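Local coordinates for polyprenyl synthetase (Zymomonas mobilis subsp. mobilis, PDB 4KKM), which probably joins isopentenyl diphosphate to allylic diphosphates, building farnesyl or longer prenyl diphosphates with the help of divalent metal ions, at residues Val57-Tyr62 with Pro123-Ala128; Ile97-Val102 with Gln142-Glu147; Leu105-Met110 with Ser137-Gln142. One frame throughout, in Å; residues are numbered along the deposited sequence.

Contact 1. Residues Val57-Tyr62 with Pro123-Ala128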
# COMPACT_ATOMS: atom_id res chain seq x y z
N VAL B 57 -7.25 13.01 -6.40
CA VAL B 57 -7.33 12.23 -7.63
C VAL B 57 -6.63 12.96 -8.79
O VAL B 57 -6.01 12.33 -9.65
CB VAL B 57 -8.80 11.87 -7.98
CG1 VAL B 57 -8.87 11.08 -9.27
CG2 VAL B 57 -9.43 11.10 -6.83
N GLU B 58 -6.72 14.28 -8.83
CA GLU B 58 -6.00 15.02 -9.87
C GLU B 58 -4.49 14.86 -9.70
O GLU B 58 -3.76 14.79 -10.68
CB GLU B 58 -6.44 16.49 -9.93
CG GLU B 58 -7.82 16.65 -10.57
CD GLU B 58 -8.33 18.08 -10.57
OE1 GLU B 58 -7.80 18.91 -9.80
OE2 GLU B 58 -9.26 18.36 -11.34
N ALA B 59 -4.03 14.78 -8.44
CA ALA B 59 -2.62 14.53 -8.16
C ALA B 59 -2.21 13.12 -8.59
O ALA B 59 -1.12 12.92 -9.16
CB ALA B 59 -2.32 14.74 -6.65
N MET B 60 -3.07 12.15 -8.33
CA MET B 60 -2.81 10.78 -8.75
C MET B 60 -2.72 10.70 -10.27
O MET B 60 -1.82 10.05 -10.82
CB MET B 60 -3.91 9.83 -8.24
CG MET B 60 -3.94 9.67 -6.71
SD MET B 60 -5.41 8.81 -6.12
CE MET B 60 -5.01 7.10 -6.54
N ARG B 61 -3.63 11.38 -10.95
CA ARG B 61 -3.64 11.38 -12.41
C ARG B 61 -2.41 12.08 -12.97
O ARG B 61 -1.80 11.62 -13.93
CB ARG B 61 -4.92 12.05 -12.94
CG ARG B 61 -6.18 11.22 -12.71
CD ARG B 61 -7.45 12.01 -13.01
NE ARG B 61 -7.56 12.36 -14.43
CZ ARG B 61 -8.15 11.59 -15.35
NH1 ARG B 61 -8.69 10.43 -15.01
NH2 ARG B 61 -8.19 11.99 -16.61
N TYR B 62 -2.07 13.22 -12.37
CA TYR B 62 -0.89 13.96 -12.79
C TYR B 62 0.37 13.10 -12.74
O TYR B 62 1.21 13.15 -13.64
CB TYR B 62 -0.71 15.21 -11.93
CG TYR B 62 0.53 15.99 -12.26
CD1 TYR B 62 0.55 16.89 -13.32
CD2 TYR B 62 1.69 15.84 -11.51
CE1 TYR B 62 1.68 17.61 -13.63
CE2 TYR B 62 2.83 16.55 -11.81
CZ TYR B 62 2.82 17.44 -12.87
OH TYR B 62 3.96 18.15 -13.16
N PRO B 123 7.36 18.92 -13.51
CA PRO B 123 7.45 19.25 -12.09
C PRO B 123 6.84 18.14 -11.25
O PRO B 123 5.86 17.51 -11.64
CB PRO B 123 6.64 20.55 -11.97
CG PRO B 123 5.79 20.61 -13.19
CD PRO B 123 6.57 19.91 -14.27
N THR B 124 7.44 17.88 -10.10
CA THR B 124 6.99 16.81 -9.23
C THR B 124 5.66 17.16 -8.56
O THR B 124 5.24 18.31 -8.56
CB THR B 124 8.05 16.48 -8.18
OG1 THR B 124 8.40 17.68 -7.48
CG2 THR B 124 9.29 15.89 -8.85
N VAL B 125 5.01 16.15 -7.99
CA VAL B 125 3.69 16.33 -7.40
C VAL B 125 3.69 17.37 -6.28
O VAL B 125 2.80 18.23 -6.22
CB VAL B 125 3.11 14.98 -6.90
CG1 VAL B 125 1.82 15.20 -6.09
CG2 VAL B 125 2.88 14.06 -8.09
N HIS B 126 4.68 17.31 -5.40
CA HIS B 126 4.73 18.25 -4.28
C HIS B 126 4.94 19.69 -4.76
O HIS B 126 4.60 20.63 -4.06
CB HIS B 126 5.78 17.85 -3.23
CG HIS B 126 7.20 17.93 -3.72
ND1 HIS B 126 8.05 18.96 -3.37
CD2 HIS B 126 7.92 17.10 -4.51
CE1 HIS B 126 9.22 18.76 -3.93
NE2 HIS B 126 9.17 17.64 -4.63
N LYS B 127 5.47 19.84 -5.97
CA LYS B 127 5.67 21.17 -6.55
C LYS B 127 4.41 21.66 -7.28
O LYS B 127 3.97 22.79 -7.07
CB LYS B 127 6.87 21.17 -7.50
CG LYS B 127 8.19 20.86 -6.82
CD LYS B 127 8.48 21.85 -5.69
CE LYS B 127 9.21 23.09 -6.20
NZ LYS B 127 8.39 23.94 -7.10
N ALA B 128 3.85 20.82 -8.14
CA ALA B 128 2.63 21.18 -8.87
C ALA B 128 1.44 21.28 -7.92
O ALA B 128 0.51 22.06 -8.15
CB ALA B 128 2.36 20.16 -9.97
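The polar part of this contact is one hydrogen bond: Y62 OH donates to P123 O at 2.5 Å. The C=O...donor angle is 132° and the donor lies 21° from the carbonyl plane, so the oxygen is approached obliquely. CG of P123 also sits 3.1 Å from Y62 OH. P123 is poorly ordered, and both lengths deserve caution.

The apolar part is built mostly on the same phenol. A128 CB lies over one face of the ring, 4.0 Å from Y62 CZ, whereas V125 CG2 meets the ring's edge 4.0 Å from Y62 CD2. V125 CG1 meets helix 54-64, 4.2 Å from A59 CB. With chi1 of Y62 at 177°, CG stands opposite its own amide nitrogen, and the phenol spans from helix 54-64 to the start of helix 125-128. K122 adds a cation-pi contact to the ring and a hydrogen bond to Y62 O.

Replacing Y62 with a phenylalanine would probably leave P123 O without this donor and the ring freer to shift against A128 and V125.

T124, at the N-cap position, directs OG1 to D116 O. The chemistry thus implies that the turn entering helix 125-128 is tied to helix 54-64 chiefly through one amphipathic side chain, gripped at its hydroxyl and packed along its ring.

Contact 2. Residues Ile97-Val102 with Gln142-Glu147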
# COMPACT_ATOMS: atom_id res chain seq x y z
N ILE B 97 1.58 -2.75 -11.32
CA ILE B 97 2.98 -2.58 -10.94
C ILE B 97 3.39 -1.13 -11.13
O ILE B 97 4.20 -0.59 -10.37
CB ILE B 97 3.96 -3.56 -11.69
CG1 ILE B 97 5.39 -3.45 -11.15
CG2 ILE B 97 3.95 -3.32 -13.20
CD1 ILE B 97 5.49 -3.75 -9.66
N GLU B 98 2.79 -0.48 -12.12
CA GLU B 98 3.10 0.92 -12.38
C GLU B 98 2.55 1.81 -11.26
O GLU B 98 3.11 2.86 -10.98
CB GLU B 98 2.57 1.35 -13.76
CG GLU B 98 3.02 2.74 -14.22
CD GLU B 98 4.50 2.83 -14.59
OE1 GLU B 98 5.26 1.86 -14.41
OE2 GLU B 98 4.90 3.91 -15.08
N CYS B 99 1.48 1.37 -10.61
CA CYS B 99 0.99 2.06 -9.42
C CYS B 99 2.07 2.13 -8.34
O CYS B 99 2.29 3.18 -7.74
CB CYS B 99 -0.24 1.38 -8.85
SG CYS B 99 -1.76 1.72 -9.75
N ILE B 100 2.72 1.01 -8.10
CA ILE B 100 3.77 0.94 -7.09
C ILE B 100 4.98 1.79 -7.49
O ILE B 100 5.53 2.53 -6.68
CB ILE B 100 4.21 -0.51 -6.86
CG1 ILE B 100 3.03 -1.36 -6.38
CG2 ILE B 100 5.42 -0.58 -5.91
CD1 ILE B 100 2.38 -0.85 -5.09
N HIS B 101 5.38 1.68 -8.76
CA HIS B 101 6.51 2.46 -9.25
C HIS B 101 6.22 3.96 -9.15
O HIS B 101 7.05 4.72 -8.64
CB HIS B 101 6.81 2.07 -10.70
CG HIS B 101 7.89 2.90 -11.34
ND1 HIS B 101 9.17 2.98 -10.83
CD2 HIS B 101 7.87 3.69 -12.44
CE1 HIS B 101 9.89 3.78 -11.60
NE2 HIS B 101 9.12 4.22 -12.58
N VAL B 102 5.05 4.37 -9.62
CA VAL B 102 4.71 5.79 -9.63
C VAL B 102 4.59 6.34 -8.21
O VAL B 102 5.14 7.40 -7.91
CB VAL B 102 3.42 6.06 -10.43
CG1 VAL B 102 2.88 7.47 -10.16
CG2 VAL B 102 3.69 5.84 -11.92
N GLN B 142 -0.60 3.23 -3.86
CA GLN B 142 -0.18 1.91 -3.39
C GLN B 142 -1.41 1.02 -3.14
O GLN B 142 -1.44 -0.14 -3.56
CB GLN B 142 0.71 1.97 -2.13
CG GLN B 142 0.94 0.56 -1.56
CD GLN B 142 2.15 0.44 -0.64
OE1 GLN B 142 2.78 -0.62 -0.57
NE2 GLN B 142 2.48 1.51 0.08
N ALA B 143 -2.41 1.57 -2.46
CA ALA B 143 -3.65 0.83 -2.23
C ALA B 143 -4.28 0.41 -3.56
O ALA B 143 -4.78 -0.71 -3.70
CB ALA B 143 -4.64 1.66 -1.42
N LEU B 144 -4.24 1.31 -4.54
CA LEU B 144 -4.88 1.05 -5.84
C LEU B 144 -4.27 -0.16 -6.54
O LEU B 144 -4.98 -0.92 -7.21
CB LEU B 144 -4.79 2.29 -6.74
CG LEU B 144 -5.55 2.18 -8.06
CD1 LEU B 144 -7.04 1.94 -7.81
CD2 LEU B 144 -5.34 3.43 -8.91
N ALA B 145 -2.96 -0.35 -6.40
CA ALA B 145 -2.28 -1.48 -7.02
C ALA B 145 -2.93 -2.80 -6.61
O ALA B 145 -3.14 -3.69 -7.44
CB ALA B 145 -0.80 -1.50 -6.64
N PHE B 146 -3.26 -2.91 -5.33
CA PHE B 146 -3.81 -4.15 -4.80
C PHE B 146 -5.28 -4.31 -5.14
O PHE B 146 -5.75 -5.43 -5.38
CB PHE B 146 -3.55 -4.26 -3.29
CG PHE B 146 -2.10 -4.36 -2.96
CD1 PHE B 146 -1.42 -5.57 -3.10
CD2 PHE B 146 -1.39 -3.24 -2.55
CE1 PHE B 146 -0.06 -5.65 -2.82
CE2 PHE B 146 -0.03 -3.32 -2.27
CZ PHE B 146 0.63 -4.53 -2.41
N GLU B 147 -6.01 -3.20 -5.19
CA GLU B 147 -7.39 -3.23 -5.67
C GLU B 147 -7.44 -3.77 -7.10
O GLU B 147 -8.28 -4.61 -7.42
CB GLU B 147 -8.05 -1.84 -5.62
CG GLU B 147 -9.54 -1.91 -5.93
CD GLU B 147 -10.22 -0.55 -5.95
OE1 GLU B 147 -9.62 0.43 -5.47
OE2 GLU B 147 -11.37 -0.47 -6.44
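C99 and I100 of helix 87-109 meet A145 of helix 131-150, an antiparallel pair in the all-helical isoprenoid synthase fold. Over the short segments the axes approach to 7.9 Å and run at 171° to each other. So close an approach fits the small residues at the interface: C99 and A145 have their CA atoms 5.4 Å apart.

In the first shell the methyl of A145 is shared by two neighbours. Its CB lies 3.7 Å from C99 CB and 3.6 Å from I100 CD1, filling the angle between the cysteine and the isoleucine. C99 SG continues past A145 to L144, where it stands 4.1 Å from CD2; the sulfur therefore rests on a methyl branch. I100 bends twice, with chi1 -60° and chi2 -58°, and this carries CD1 across to the other helix although the CB of I100 does not itself point there. Besides A145, that methyl touches the aliphatic part of Q142 at CG, 4.1 Å away.

Around these groups lie further helices: F42 of helix 24-45 packs on C99, while L168 and S172 of helix 158-172 and L210 of helix 208-221 cover I100. Helix 131-150 also reaches the dimer interface: the ring of F146 stacks on F146 of the second subunit, and Q142 NE2 donates to D139 O of that subunit. Q142 can do so while its CG touches I100 because its chain is extended beyond CG, leaving the amide to continue to the partner.

Within the subunit the same phenylalanine ring meets the isoleucine: I100 CD1 approaches F146 CE2 obliquely, at a looser 4.5 Å.

Contact 3. Residues Leu105-Met110 with Ser137-Gln142. With CA (calcium ion), chain D.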
# COMPACT_ATOMS: atom_id res chain seq x y z
N LEU B 105 8.01 7.02 -6.77
CA LEU B 105 8.63 8.24 -7.29
C LEU B 105 8.05 9.47 -6.59
O LEU B 105 8.78 10.40 -6.25
CB LEU B 105 8.40 8.36 -8.79
CG LEU B 105 9.02 7.30 -9.71
CD1 LEU B 105 8.54 7.53 -11.14
CD2 LEU B 105 10.55 7.33 -9.63
N ILE B 106 6.74 9.46 -6.38
CA ILE B 106 6.09 10.58 -5.70
C ILE B 106 6.69 10.78 -4.31
O ILE B 106 7.06 11.89 -3.92
CB ILE B 106 4.58 10.37 -5.54
CG1 ILE B 106 3.89 10.21 -6.90
CG2 ILE B 106 3.95 11.53 -4.76
CD1 ILE B 106 2.39 9.94 -6.76
N HIS B 107 6.78 9.69 -3.56
CA HIS B 107 7.33 9.77 -2.21
C HIS B 107 8.84 10.05 -2.22
O HIS B 107 9.36 10.70 -1.32
CB HIS B 107 6.98 8.52 -1.41
CG HIS B 107 5.56 8.50 -0.92
ND1 HIS B 107 5.09 7.55 -0.03
CD2 HIS B 107 4.52 9.33 -1.17
CE1 HIS B 107 3.82 7.79 0.23
NE2 HIS B 107 3.44 8.86 -0.44
N ASP B 108 9.54 9.57 -3.24
CA ASP B 108 10.99 9.78 -3.33
C ASP B 108 11.36 11.23 -3.67
O ASP B 108 12.41 11.72 -3.26
CB ASP B 108 11.61 8.83 -4.36
CG ASP B 108 13.13 8.85 -4.32
OD1 ASP B 108 13.71 8.40 -3.31
OD2 ASP B 108 13.74 9.32 -5.31
N ASP B 109 10.50 11.91 -4.42
CA ASP B 109 10.79 13.27 -4.87
C ASP B 109 10.61 14.30 -3.76
O ASP B 109 11.16 15.40 -3.85
CB ASP B 109 9.93 13.64 -6.08
CG ASP B 109 10.33 12.89 -7.34
OD1 ASP B 109 11.51 12.49 -7.44
OD2 ASP B 109 9.46 12.70 -8.22
N MET B 110 9.85 13.95 -2.73
CA MET B 110 9.49 14.88 -1.66
C MET B 110 10.73 15.47 -0.96
O MET B 110 11.80 14.86 -0.96
CB MET B 110 8.54 14.21 -0.66
CG MET B 110 7.23 13.77 -1.30
SD MET B 110 5.96 13.09 -0.19
CE MET B 110 6.95 12.01 0.86
N SER B 137 -1.42 11.17 -2.39
CA SER B 137 -1.56 10.59 -3.73
C SER B 137 -0.72 9.32 -3.85
O SER B 137 -1.14 8.33 -4.46
CB SER B 137 -1.22 11.60 -4.83
OG SER B 137 0.12 12.07 -4.70
N GLY B 138 0.48 9.35 -3.28
CA GLY B 138 1.30 8.15 -3.25
C GLY B 138 0.64 7.05 -2.42
O GLY B 138 0.58 5.89 -2.83
N ASP B 139 0.14 7.42 -1.25
CA ASP B 139 -0.52 6.45 -0.37
C ASP B 139 -1.70 5.77 -1.07
O ASP B 139 -1.89 4.55 -0.96
CB ASP B 139 -0.96 7.11 0.94
CG ASP B 139 0.22 7.39 1.87
OD1 ASP B 139 1.30 6.80 1.63
OD2 ASP B 139 0.07 8.17 2.83
N ALA B 140 -2.49 6.56 -1.81
CA ALA B 140 -3.67 6.03 -2.48
C ALA B 140 -3.28 5.14 -3.65
O ALA B 140 -3.96 4.15 -3.95
CB ALA B 140 -4.57 7.18 -2.96
N LEU B 141 -2.19 5.50 -4.33
CA LEU B 141 -1.73 4.69 -5.46
C LEU B 141 -1.25 3.32 -5.02
O LEU B 141 -1.46 2.33 -5.73
CB LEU B 141 -0.65 5.43 -6.27
CG LEU B 141 -1.19 6.47 -7.26
CD1 LEU B 141 -0.05 7.33 -7.83
CD2 LEU B 141 -1.94 5.79 -8.39
N GLN B 142 -0.60 3.23 -3.86
CA GLN B 142 -0.18 1.91 -3.39
C GLN B 142 -1.41 1.02 -3.14
O GLN B 142 -1.44 -0.14 -3.56
CB GLN B 142 0.71 1.97 -2.13
CG GLN B 142 0.94 0.56 -1.56
CD GLN B 142 2.15 0.44 -0.64
OE1 GLN B 142 2.78 -0.62 -0.57
NE2 GLN B 142 2.48 1.51 0.08
CA CA D . 16.13 8.72 -3.12
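The imidazole of H107 and the carboxylate of D139 meet nearly perpendicular, their planes 86° apart, with D139 OD1 at the ring's edge, 3.0 Å from CE1. G138 CA approaches the ring obliquely, 3.6 Å from H107 NE2; Y103 forms an edge-to-face pair with it. Both helices belong to the isoprenoid synthase fold: helix 87-109 leads into the first aspartate-rich motif, DDxxxxD, to which D108, D109 and D114 contribute the aspartates. The short segments 105-109 and 137-142 run antiparallel, crossing at -154° with their axes 9.4 Å apart.

The nitrogens of H107 have partners beyond the segments. NE2 is hydrogen-bonded to V135 O, and ND1 to D139 OD2 of the second subunit; in the reciprocal pair, D139 OD2 accepts the equivalent bond from H107 ND1 of the second subunit. The two D139 carboxylates also approach each other through their OD1 atoms, a closeness of like charges that would probably be unfavourable without the imidazoles bonded to them. G138 suits the place of the ring: a beta carbon there would fall only 2.4 Å from H107 NE2.

Beside the histidine, I106 makes a mainly apolar contact. It presents CD1 to L141 CD1 at 3.7 Å, the two side chains crossing at about a right angle, and the same methyl lies 3.7 Å from S137 OG. That hydroxyl is hydrogen-bonded to S133 O, and it meets I106 CD1 only by van der Waals contact.

D108 points elsewhere, toward the metal. Its chi1 of -171° turns the carboxylate out from the helix toward the ion, and it binds calcium with one oxygen, while D114 supplies another ligand: D108 OD1 is 2.4 Å from the ion, OD2 3.3 Å.

How the contacts relate
Contacts 2 and 3 are successive parts of one antiparallel helix pair, 87-109 with 131-150, and share Q142; their centres lie 10 Å apart. They join where V102 CG1 meets L141 CD1 at 3.7 Å, and both touch the second subunit. Contact 1 adds an outer layer, its centre 10 Å from that of contact 3 and 16 Å from that of contact 2. It adjoins contact 3 through A59 CB and S137 CB, 3.8 Å apart, and T124 CG2 lies 3.3 Å from D109 OD2, beside the metal motif. Calcium sits on contact 3 alone, at D108; the T124 side chain is about 11 Å from the ion, and that of I100 about 11 Å from that of D108.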